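Local coordinates for protein sucrose 6(F)-phosphate phosphorylase (Thermoanaerobacterium thermosaccharolyticum DSM 571, PDB 6S9V) that is a phosphorylase enzyme built on the parallel beta/alpha barrel of the alpha-amylase family, at residues M15-K20 with G267-D272; V52-P57 with Y82-M87; E191-V196 with L235-G240; E195-F200 with K206-D211. One frame throughout, in Å; residues are numbered along the deposited sequence.

All four contacts belong to the eight-stranded parallel barrel and its surroundings. Contact 1 sets the chain ahead of the first strand against strand 269-271, while contacts 2 and 4 pack helices onto strands 51-54 and 207-210; the centres of these two lie about 12 Å apart. Contact 3 joins the helix of contact 4 to helix 230-244, and its centre is about 9 Å from that of contact 4. His53 of contact 2 and Arg209 of contact 4 both bind the same sulfate ion, and His53 CE1 packs 3.5 Å from Arg209 CD. Contacts 1 and 3 meet where Lys239 NZ lies 2.9 Å from Gly267 O, probably hydrogen-bonded.

Contact 1 of 4, residues M15-K20 with G267-D272; sequences MALKNK and GFLIYD
Leu269 is met by two side chains of the N-terminal segment, Met15 and Leu17, each touching it in its own manner. Met15 lies slantwise across the leucine. Its CG stands opposite the backbone N (chi1 -171°), which, with chi2 also extended, takes the sulfur out to Leu269, and a bend at the last torsion (chi3 76°) turns the methyl back over the leucine branch. The sulfur SD of Met15 thus sits 3.7 Å from Leu269 CD2, with the Met15 CE methyl 3.9 Å from that same CD2. Leu269 CD1 is also near the sulfur, at 4.1 Å from Met15 SD. Leu17 instead approaches end-on, and its CD1 methyl meets the Leu269 CD1 methyl tip to tip at 3.8 Å. The two leucines share nearly the same torsions, both with CG beside the backbone N, yet come from segments about 250 residues apart in the sequence.

Leu17 also touches Phe303 of strand 302-304, and Met15 reaches Glu248 at the start of strand 248-251. The segment 15-20, leading into strand 22-25, therefore runs past the ends at which these barrel strands begin. Two residues before Leu269, Gly267, with its positive phi, is the C-prime residue of the Schellman motif that ends helix 257-265.

The touching atoms are aliphatic carbons and a thioether sulfur, and the interface buries a modest 123 Å² in all. With neither charge nor polar bond between the two segments, the contact probably rests on dispersion and on keeping water from the buried Leu269, while Met15 and Leu17 stay partly exposed.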
# COMPACT_ATOMS: atom_id res chain seq x y z
N MET A 15 20.23 -5.13 5.51
CA MET A 15 19.02 -5.19 4.71
C MET A 15 19.37 -5.45 3.25
O MET A 15 20.06 -4.65 2.62
CB MET A 15 18.21 -3.91 4.83
CG MET A 15 16.83 -4.03 4.19
SD MET A 15 15.94 -2.49 4.34
CE MET A 15 16.76 -1.54 3.07
N ALA A 16 18.88 -6.57 2.71
CA ALA A 16 19.13 -6.95 1.32
C ALA A 16 17.86 -7.62 0.80
O ALA A 16 17.73 -8.85 0.82
CB ALA A 16 20.34 -7.87 1.20
N LEU A 17 16.96 -6.82 0.25
CA LEU A 17 15.69 -7.34 -0.23
C LEU A 17 15.85 -7.80 -1.67
O LEU A 17 16.70 -7.29 -2.41
CB LEU A 17 14.59 -6.29 -0.14
CG LEU A 17 14.24 -5.88 1.29
CD1 LEU A 17 13.38 -4.63 1.26
CD2 LEU A 17 13.53 -7.01 2.03
N LYS A 18 15.07 -8.81 -2.04
CA LYS A 18 15.08 -9.29 -3.42
C LYS A 18 14.58 -8.18 -4.33
O LYS A 18 13.51 -7.61 -4.10
CB LYS A 18 14.18 -10.51 -3.55
CG LYS A 18 14.29 -11.26 -4.86
CD LYS A 18 13.11 -12.21 -5.08
CE LYS A 18 13.04 -13.34 -4.07
NZ LYS A 18 11.98 -14.34 -4.48
N ASN A 19 15.35 -7.88 -5.37
CA ASN A 19 15.03 -6.76 -6.26
C ASN A 19 14.25 -7.24 -7.49
O ASN A 19 14.68 -7.06 -8.64
CB ASN A 19 16.30 -6.03 -6.67
CG ASN A 19 16.02 -4.78 -7.48
OD1 ASN A 19 14.95 -4.17 -7.34
ND2 ASN A 19 16.95 -4.40 -8.34
N LYS A 20 13.09 -7.82 -7.24
CA LYS A 20 12.24 -8.33 -8.31
C LYS A 20 10.84 -7.76 -8.17
O LYS A 20 10.41 -7.36 -7.08
CB LYS A 20 12.21 -9.86 -8.33
CG LYS A 20 13.58 -10.47 -8.61
CD LYS A 20 13.49 -11.87 -9.18
CE LYS A 20 14.89 -12.47 -9.37
NZ LYS A 20 15.86 -11.49 -9.95
N GLY A 267 15.91 4.70 8.79
CA GLY A 267 16.07 3.29 8.52
C GLY A 267 14.81 2.47 8.39
O GLY A 267 14.88 1.24 8.51
N PHE A 268 13.66 3.11 8.17
CA PHE A 268 12.40 2.41 7.96
C PHE A 268 12.06 2.33 6.48
O PHE A 268 12.23 3.31 5.74
CB PHE A 268 11.25 3.11 8.71
CG PHE A 268 11.40 3.06 10.21
CD1 PHE A 268 10.98 1.96 10.93
CD2 PHE A 268 11.95 4.13 10.89
CE1 PHE A 268 11.11 1.92 12.31
CE2 PHE A 268 12.09 4.10 12.26
CZ PHE A 268 11.67 2.99 12.97
N LEU A 269 11.57 1.17 6.05
CA LEU A 269 11.04 1.03 4.70
C LEU A 269 9.69 1.74 4.57
O LEU A 269 8.84 1.66 5.46
CB LEU A 269 10.87 -0.45 4.34
CG LEU A 269 12.16 -1.27 4.26
CD1 LEU A 269 11.87 -2.76 4.26
CD2 LEU A 269 12.91 -0.89 3.00
N ILE A 270 9.51 2.44 3.45
CA ILE A 270 8.30 3.20 3.17
C ILE A 270 7.80 2.88 1.77
O ILE A 270 8.50 2.30 0.94
CB ILE A 270 8.51 4.72 3.31
CG1 ILE A 270 9.55 5.21 2.30
CG2 ILE A 270 8.92 5.08 4.74
CD1 ILE A 270 9.63 6.72 2.17
N TYR A 271 6.57 3.32 1.51
CA TYR A 271 6.00 3.29 0.17
C TYR A 271 6.29 4.60 -0.55
O TYR A 271 6.22 5.68 0.05
CB TYR A 271 4.49 3.09 0.22
CG TYR A 271 4.03 1.69 0.51
CD1 TYR A 271 4.08 0.71 -0.48
CD2 TYR A 271 3.52 1.35 1.75
CE1 TYR A 271 3.64 -0.57 -0.22
CE2 TYR A 271 3.08 0.07 2.02
CZ TYR A 271 3.14 -0.89 1.03
OH TYR A 271 2.71 -2.16 1.28
N ASP A 272 6.55 4.50 -1.84
CA ASP A 272 6.70 5.70 -2.66
C ASP A 272 5.31 6.17 -3.06
O ASP A 272 4.74 5.72 -4.06
CB ASP A 272 7.57 5.41 -3.88
CG ASP A 272 7.98 6.68 -4.61
OD1 ASP A 272 7.24 7.67 -4.51
OD2 ASP A 272 9.04 6.68 -5.27

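Contact 2 of 4, residues V52-P57 with Y82-M87; sequences VHILPP and YDIKKM. With SO4 (sulfate ion), chain E.
The His53 ring has Leu55 over one face, with Leu55 CG 4.3 Å above the plane and displaced toward the rim, while a sulfate ion lies in plane at its edge. His53 ND1 donates to sulfate O3 at 2.8 Å, through a bond bent to 142°. The other ring nitrogen, NE2, is hydrogen-bonded to Asp96, so both ring nitrogens are engaged and the ring's rotation is fixed. His309 also binds the sulfate.

One residue further on, Ile54 turns the opposite way, to helix 81-88. This is the beta-alpha-beta unit of strand 51-54, helix 81-88 and strand 92-97 in the barrel; the helix runs nearly antiparallel to the strand (167°), with the axes 11.5 Å apart. Ile54 CG1 stands beside the backbone N (chi1 -56°) and its extended end reaches the helix, where Ile54 CD1 meets Ile84 CD1 tip to tip at 3.4 Å, tighter than usual for two methyls. Met87 comes to the same methyl end-on, its SD 3.7 Å from Ile54 CD1. Val52 touches that sulfur more loosely, with CB 4.2 Å from Met87 SD. Met87 also touches Leu37 of helix 34-44 and Ile93 of strand 92-97.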
# COMPACT_ATOMS: atom_id res chain seq x y z
N VAL A 52 4.73 -11.55 -3.39
CA VAL A 52 3.29 -11.28 -3.47
C VAL A 52 2.85 -10.64 -2.16
O VAL A 52 3.06 -11.21 -1.08
CB VAL A 52 2.46 -12.56 -3.72
CG1 VAL A 52 0.96 -12.21 -3.80
CG2 VAL A 52 2.93 -13.28 -4.98
N HIS A 53 2.25 -9.45 -2.24
CA HIS A 53 1.50 -8.87 -1.14
C HIS A 53 0.07 -9.38 -1.26
O HIS A 53 -0.65 -9.00 -2.19
CB HIS A 53 1.54 -7.35 -1.16
CG HIS A 53 0.69 -6.71 -0.10
ND1 HIS A 53 0.35 -5.38 -0.12
CD2 HIS A 53 0.14 -7.22 1.03
CE1 HIS A 53 -0.39 -5.09 0.93
NE2 HIS A 53 -0.54 -6.19 1.64
N ILE A 54 -0.31 -10.26 -0.35
CA ILE A 54 -1.68 -10.73 -0.23
C ILE A 54 -2.41 -9.79 0.71
O ILE A 54 -2.09 -9.74 1.91
CB ILE A 54 -1.75 -12.17 0.30
CG1 ILE A 54 -0.95 -13.12 -0.58
CG2 ILE A 54 -3.21 -12.64 0.37
CD1 ILE A 54 -0.78 -14.50 0.05
N LEU A 55 -3.38 -9.04 0.19
CA LEU A 55 -4.15 -8.14 1.04
C LEU A 55 -4.89 -8.97 2.09
O LEU A 55 -5.07 -10.17 1.92
CB LEU A 55 -5.07 -7.29 0.18
CG LEU A 55 -4.23 -6.28 -0.64
CD1 LEU A 55 -4.91 -5.83 -1.92
CD2 LEU A 55 -3.88 -5.08 0.26
N PRO A 56 -5.30 -8.34 3.19
CA PRO A 56 -5.63 -9.10 4.43
C PRO A 56 -6.50 -10.32 4.17
O PRO A 56 -7.66 -10.19 3.75
CB PRO A 56 -6.36 -8.06 5.29
CG PRO A 56 -5.73 -6.76 4.88
CD PRO A 56 -5.43 -6.89 3.40
N PRO A 57 -5.96 -11.52 4.41
CA PRO A 57 -6.73 -12.76 4.20
C PRO A 57 -7.31 -13.38 5.46
O PRO A 57 -7.72 -14.54 5.41
CB PRO A 57 -5.66 -13.68 3.60
CG PRO A 57 -4.42 -13.30 4.38
CD PRO A 57 -4.53 -11.80 4.60
N TYR A 82 -1.59 -22.94 5.43
CA TYR A 82 -0.69 -23.78 4.63
C TYR A 82 -0.67 -23.36 3.17
O TYR A 82 0.33 -23.58 2.47
CB TYR A 82 -1.07 -25.24 4.80
CG TYR A 82 -0.84 -25.68 6.22
CD1 TYR A 82 0.42 -26.05 6.65
CD2 TYR A 82 -1.88 -25.66 7.14
CE1 TYR A 82 0.64 -26.42 7.96
CE2 TYR A 82 -1.66 -26.04 8.45
CZ TYR A 82 -0.40 -26.42 8.85
OH TYR A 82 -0.18 -26.79 10.16
N ASP A 83 -1.76 -22.77 2.67
CA ASP A 83 -1.73 -22.17 1.33
C ASP A 83 -0.71 -21.04 1.27
O ASP A 83 -0.02 -20.86 0.25
CB ASP A 83 -3.12 -21.66 0.95
CG ASP A 83 -4.13 -22.78 0.81
OD1 ASP A 83 -3.75 -23.89 0.37
OD2 ASP A 83 -5.31 -22.56 1.16
N ILE A 84 -0.61 -20.24 2.34
CA ILE A 84 0.38 -19.17 2.40
C ILE A 84 1.79 -19.75 2.48
O ILE A 84 2.72 -19.28 1.81
CB ILE A 84 0.10 -18.26 3.62
CG1 ILE A 84 -1.31 -17.68 3.56
CG2 ILE A 84 1.14 -17.14 3.72
CD1 ILE A 84 -1.50 -16.60 2.57
N LYS A 85 1.97 -20.75 3.33
CA LYS A 85 3.27 -21.39 3.48
C LYS A 85 3.76 -21.94 2.15
O LYS A 85 4.94 -21.80 1.80
CB LYS A 85 3.19 -22.50 4.52
CG LYS A 85 4.51 -23.18 4.85
CD LYS A 85 4.29 -24.30 5.84
CE LYS A 85 5.59 -24.92 6.32
NZ LYS A 85 5.33 -25.99 7.33
N LYS A 86 2.86 -22.57 1.38
CA LYS A 86 3.24 -23.12 0.09
C LYS A 86 3.64 -22.02 -0.87
O LYS A 86 4.64 -22.14 -1.59
CB LYS A 86 2.09 -23.95 -0.48
CG LYS A 86 2.33 -24.49 -1.88
CD LYS A 86 1.25 -25.48 -2.28
CE LYS A 86 1.33 -25.82 -3.77
NZ LYS A 86 0.38 -26.91 -4.14
N MET A 87 2.90 -20.91 -0.88
CA MET A 87 3.26 -19.78 -1.73
C MET A 87 4.60 -19.20 -1.31
O MET A 87 5.40 -18.79 -2.17
CB MET A 87 2.16 -18.72 -1.67
CG MET A 87 2.26 -17.63 -2.74
SD MET A 87 0.96 -16.36 -2.64
CE MET A 87 -0.46 -17.43 -2.75
S SO4 E . -0.79 -1.95 -1.15
O1 SO4 E . -0.27 -0.59 -1.27
O2 SO4 E . -1.22 -2.17 0.22
O3 SO4 E . 0.27 -2.90 -1.50
O4 SO4 E . -1.90 -2.16 -2.06

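Contact 3 of 4, residues E191-V196 with L235-G240; sequences EFLLEV and LDWAKG
Helices 187-202 and 230-244 are two of the helices that surround the parallel barrel, and strand 207-210 lies between them in the chain. Segments 191-196 and 235-240 meet through the indole of Trp237, which is received by Leu193 and Leu194; elsewhere Leu193 touches Phe234 and Leu194 touches Gln241 of helix 230-244. In Trp237 an extended first torsion (chi1 171°) sends the indole outward into the gap between the two helices. The six-membered part of the ring leads.

Leu194 comes at the indole obliquely. Its CD2 methyl lies 3.8 Å from Trp237 CZ2, and CH2 of the same ring is 4.1 Å from that methyl. The branch carbon follows, with Leu194 CG 4.0 Å from Trp237 CZ2. Leu193 takes the edge of the indole instead: its CD1 lies near the ring plane, 4.2 Å from Trp237 CZ3.

Arg190, one residue before the segment, adds a cation-pi contact to the indole. Leu193 extends the apolar surface inward to Leu97 of strand 92-97, and Ala238 rests on Leu249 of strand 248-251. The nearest CA atoms, those of Leu194 and Ala238, are 8.6 Å apart, and the indole fills the space between the helices beside them. Such packing of neighbouring helices over the strands they cover is typical of the outer layer of a beta/alpha barrel.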
# COMPACT_ATOMS: atom_id res chain seq x y z
N GLU A 191 1.84 -7.90 23.45
CA GLU A 191 1.86 -9.35 23.43
C GLU A 191 1.07 -9.89 22.24
O GLU A 191 1.48 -10.84 21.57
CB GLU A 191 1.28 -9.91 24.73
CG GLU A 191 2.14 -9.70 25.96
CD GLU A 191 1.44 -10.15 27.24
OE1 GLU A 191 0.20 -10.31 27.23
OE2 GLU A 191 2.13 -10.34 28.26
N PHE A 192 -0.10 -9.29 21.99
CA PHE A 192 -0.94 -9.67 20.86
C PHE A 192 -0.20 -9.49 19.54
O PHE A 192 -0.18 -10.40 18.70
CB PHE A 192 -2.22 -8.84 20.89
CG PHE A 192 -3.10 -9.00 19.69
CD1 PHE A 192 -3.87 -10.15 19.52
CD2 PHE A 192 -3.19 -8.00 18.74
CE1 PHE A 192 -4.69 -10.29 18.41
CE2 PHE A 192 -4.02 -8.14 17.63
CZ PHE A 192 -4.76 -9.29 17.48
N LEU A 193 0.43 -8.33 19.34
CA LEU A 193 1.15 -8.09 18.10
C LEU A 193 2.33 -9.04 17.96
O LEU A 193 2.61 -9.53 16.86
CB LEU A 193 1.61 -6.63 18.03
CG LEU A 193 0.51 -5.57 18.06
CD1 LEU A 193 1.12 -4.17 18.04
CD2 LEU A 193 -0.46 -5.73 16.90
N LEU A 194 3.05 -9.30 19.06
CA LEU A 194 4.15 -10.26 19.03
C LEU A 194 3.68 -11.64 18.60
O LEU A 194 4.38 -12.34 17.87
CB LEU A 194 4.81 -10.35 20.40
CG LEU A 194 5.68 -9.20 20.88
CD1 LEU A 194 6.46 -9.64 22.11
CD2 LEU A 194 6.61 -8.74 19.79
N GLU A 195 2.50 -12.06 19.07
CA GLU A 195 1.97 -13.36 18.68
C GLU A 195 1.67 -13.41 17.19
O GLU A 195 1.81 -14.47 16.57
CB GLU A 195 0.71 -13.67 19.49
CG GLU A 195 0.06 -15.01 19.14
CD GLU A 195 1.01 -16.19 19.30
OE1 GLU A 195 1.89 -16.13 20.18
OE2 GLU A 195 0.87 -17.16 18.53
N VAL A 196 1.27 -12.28 16.59
CA VAL A 196 1.02 -12.27 15.16
C VAL A 196 2.34 -12.40 14.39
O VAL A 196 2.42 -13.17 13.43
CB VAL A 196 0.26 -11.00 14.75
CG1 VAL A 196 0.00 -11.00 13.24
CG2 VAL A 196 -1.05 -10.90 15.51
N LEU A 235 7.47 2.51 16.78
CA LEU A 235 8.13 2.00 15.59
C LEU A 235 9.43 1.29 15.94
O LEU A 235 9.71 0.20 15.43
CB LEU A 235 8.40 3.14 14.61
CG LEU A 235 7.17 3.76 13.94
CD1 LEU A 235 7.57 4.99 13.15
CD2 LEU A 235 6.47 2.74 13.04
N ASP A 236 10.23 1.88 16.82
CA ASP A 236 11.49 1.25 17.21
C ASP A 236 11.23 -0.09 17.89
O ASP A 236 11.90 -1.08 17.59
CB ASP A 236 12.29 2.16 18.14
CG ASP A 236 12.81 3.41 17.44
OD1 ASP A 236 12.82 3.44 16.19
OD2 ASP A 236 13.20 4.36 18.14
N TRP A 237 10.25 -0.12 18.80
CA TRP A 237 9.89 -1.37 19.46
C TRP A 237 9.47 -2.41 18.44
O TRP A 237 9.94 -3.56 18.46
CB TRP A 237 8.77 -1.14 20.48
CG TRP A 237 8.23 -2.44 21.00
CD1 TRP A 237 8.73 -3.18 22.03
CD2 TRP A 237 7.08 -3.15 20.51
NE1 TRP A 237 7.97 -4.31 22.21
CE2 TRP A 237 6.96 -4.31 21.29
CE3 TRP A 237 6.15 -2.91 19.50
CZ2 TRP A 237 5.94 -5.24 21.08
CZ3 TRP A 237 5.15 -3.83 19.29
CH2 TRP A 237 5.05 -4.98 20.08
N ALA A 238 8.56 -2.03 17.53
CA ALA A 238 8.01 -3.00 16.59
C ALA A 238 9.08 -3.51 15.63
O ALA A 238 9.08 -4.69 15.27
CB ALA A 238 6.85 -2.36 15.82
N LYS A 239 9.99 -2.63 15.19
CA LYS A 239 11.02 -3.05 14.25
C LYS A 239 11.93 -4.11 14.87
O LYS A 239 12.25 -5.11 14.22
CB LYS A 239 11.83 -1.83 13.80
CG LYS A 239 12.89 -2.15 12.76
CD LYS A 239 13.52 -0.90 12.19
CE LYS A 239 14.42 -1.23 11.01
NZ LYS A 239 15.54 -0.25 10.87
N GLY A 240 12.33 -3.91 16.13
CA GLY A 240 13.23 -4.85 16.78
C GLY A 240 12.58 -6.20 17.04
O GLY A 240 13.22 -7.24 16.93

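Contact 4 of 4, residues E195-F200 with K206-D211; sequences EVFKTF and KIVRLD
Apolar contacts come from two phenylalanines of the helix, each presenting a ring edge to one methyl of Val208. Phe200 stands at about a right angle to the valine, whose CG2 lies in the ring plane 3.5 Å from Phe200 CD2. Val196 CG1, one helical turn earlier, lies 3.4 Å above one face of the Phe200 ring, displaced toward its rim. The other valine methyl, CG1, trans to the main-chain nitrogen (chi1 169°), meets the Phe197 edge more loosely, 4.1 Å from Phe197 CE1.

These residues pack helix 187-202 against the outer side of strand 207-210, the next element of the chain; strand 92-97, this helix and strand 207-210 are successive parts of the beta/alpha barrel. Leu97 and Leu249 of the flanking strands also touch Phe197 and Val208.

Hydrogen bonding within the helix holds Thr199, whose OG1 donates to Glu195 O at 3.0 Å. The backbone N of Thr199 binds that carbonyl oxygen too, from the opposite face of its plane.

Charged contacts lie within segment 206-211. Arg209 NH1 and Asp211 OD1 form a salt bridge of 3.2 Å, with the oxygen near the guanidinium plane and approached from its anti side. Arg209 also makes salt bridges with Asp96 and, through NE, with the sulfate that His53 also holds.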
# COMPACT_ATOMS: atom_id res chain seq x y z
N GLU A 195 2.50 -12.06 19.07
CA GLU A 195 1.97 -13.36 18.68
C GLU A 195 1.67 -13.41 17.19
O GLU A 195 1.81 -14.47 16.57
CB GLU A 195 0.71 -13.67 19.49
CG GLU A 195 0.06 -15.01 19.14
CD GLU A 195 1.01 -16.19 19.30
OE1 GLU A 195 1.89 -16.13 20.18
OE2 GLU A 195 0.87 -17.16 18.53
N VAL A 196 1.27 -12.28 16.59
CA VAL A 196 1.02 -12.27 15.16
C VAL A 196 2.34 -12.40 14.39
O VAL A 196 2.42 -13.17 13.43
CB VAL A 196 0.26 -11.00 14.75
CG1 VAL A 196 0.00 -11.00 13.24
CG2 VAL A 196 -1.05 -10.90 15.51
N PHE A 197 3.38 -11.67 14.81
CA PHE A 197 4.70 -11.85 14.20
C PHE A 197 5.13 -13.31 14.25
O PHE A 197 5.66 -13.85 13.26
CB PHE A 197 5.74 -10.98 14.91
CG PHE A 197 5.67 -9.50 14.57
CD1 PHE A 197 5.34 -9.07 13.30
CD2 PHE A 197 5.95 -8.55 15.54
CE1 PHE A 197 5.28 -7.71 13.00
CE2 PHE A 197 5.89 -7.20 15.25
CZ PHE A 197 5.57 -6.78 13.98
N LYS A 198 4.94 -13.97 15.39
CA LYS A 198 5.31 -15.37 15.52
C LYS A 198 4.52 -16.25 14.56
O LYS A 198 5.08 -17.14 13.91
CB LYS A 198 5.08 -15.81 16.97
CG LYS A 198 5.48 -17.23 17.27
CD LYS A 198 5.56 -17.46 18.77
CE LYS A 198 6.12 -18.83 19.10
NZ LYS A 198 5.07 -19.87 18.93
N THR A 199 3.21 -16.02 14.47
CA THR A 199 2.37 -16.77 13.54
C THR A 199 2.82 -16.54 12.10
O THR A 199 3.02 -17.50 11.34
CB THR A 199 0.91 -16.36 13.73
OG1 THR A 199 0.51 -16.70 15.07
CG2 THR A 199 0.01 -17.06 12.72
N PHE A 200 2.99 -15.27 11.71
CA PHE A 200 3.45 -14.95 10.36
C PHE A 200 4.76 -15.65 10.06
O PHE A 200 4.91 -16.29 9.01
CB PHE A 200 3.63 -13.43 10.20
CG PHE A 200 2.33 -12.65 10.05
CD1 PHE A 200 1.10 -13.25 10.23
CD2 PHE A 200 2.36 -11.29 9.72
CE1 PHE A 200 -0.06 -12.53 10.09
CE2 PHE A 200 1.18 -10.56 9.56
CZ PHE A 200 -0.02 -11.18 9.75
N LYS A 206 7.85 -12.88 5.28
CA LYS A 206 9.12 -12.18 5.44
C LYS A 206 9.00 -10.67 5.54
O LYS A 206 9.91 -10.03 6.08
CB LYS A 206 10.01 -12.47 4.21
CG LYS A 206 10.65 -13.83 4.13
CD LYS A 206 11.75 -13.80 3.08
CE LYS A 206 12.30 -15.18 2.77
NZ LYS A 206 12.73 -15.91 3.99
N ILE A 207 7.91 -10.09 5.06
CA ILE A 207 7.69 -8.65 5.10
C ILE A 207 6.30 -8.38 5.64
O ILE A 207 5.34 -9.05 5.25
CB ILE A 207 7.88 -8.01 3.71
CG1 ILE A 207 9.19 -8.47 3.08
CG2 ILE A 207 7.83 -6.50 3.82
CD1 ILE A 207 9.37 -8.02 1.64
N VAL A 208 6.18 -7.40 6.53
CA VAL A 208 4.90 -7.09 7.15
C VAL A 208 4.62 -5.61 6.94
O VAL A 208 5.43 -4.75 7.34
CB VAL A 208 4.86 -7.45 8.64
CG1 VAL A 208 3.62 -6.85 9.30
CG2 VAL A 208 4.84 -8.96 8.80
N ARG A 209 3.48 -5.31 6.34
CA ARG A 209 3.02 -3.95 6.15
C ARG A 209 2.26 -3.50 7.39
O ARG A 209 1.33 -4.17 7.83
CB ARG A 209 2.10 -3.90 4.92
CG ARG A 209 1.41 -2.56 4.63
CD ARG A 209 0.49 -2.75 3.41
NE ARG A 209 -0.15 -1.52 2.93
CZ ARG A 209 -1.24 -0.98 3.47
NH1 ARG A 209 -1.81 -1.53 4.54
NH2 ARG A 209 -1.75 0.13 2.94
N LEU A 210 2.68 -2.37 7.95
CA LEU A 210 2.01 -1.79 9.12
C LEU A 210 0.90 -0.86 8.64
O LEU A 210 1.15 0.30 8.31
CB LEU A 210 3.01 -1.06 10.00
CG LEU A 210 4.13 -1.90 10.61
CD1 LEU A 210 4.85 -1.12 11.68
CD2 LEU A 210 3.62 -3.22 11.18
N ASP A 211 -0.32 -1.37 8.62
CA ASP A 211 -1.46 -0.61 8.14
C ASP A 211 -1.79 0.54 9.10
O ASP A 211 -1.84 0.35 10.32
CB ASP A 211 -2.67 -1.53 8.01
CG ASP A 211 -3.93 -0.78 7.64
OD1 ASP A 211 -4.00 -0.24 6.52
OD2 ASP A 211 -4.87 -0.74 8.47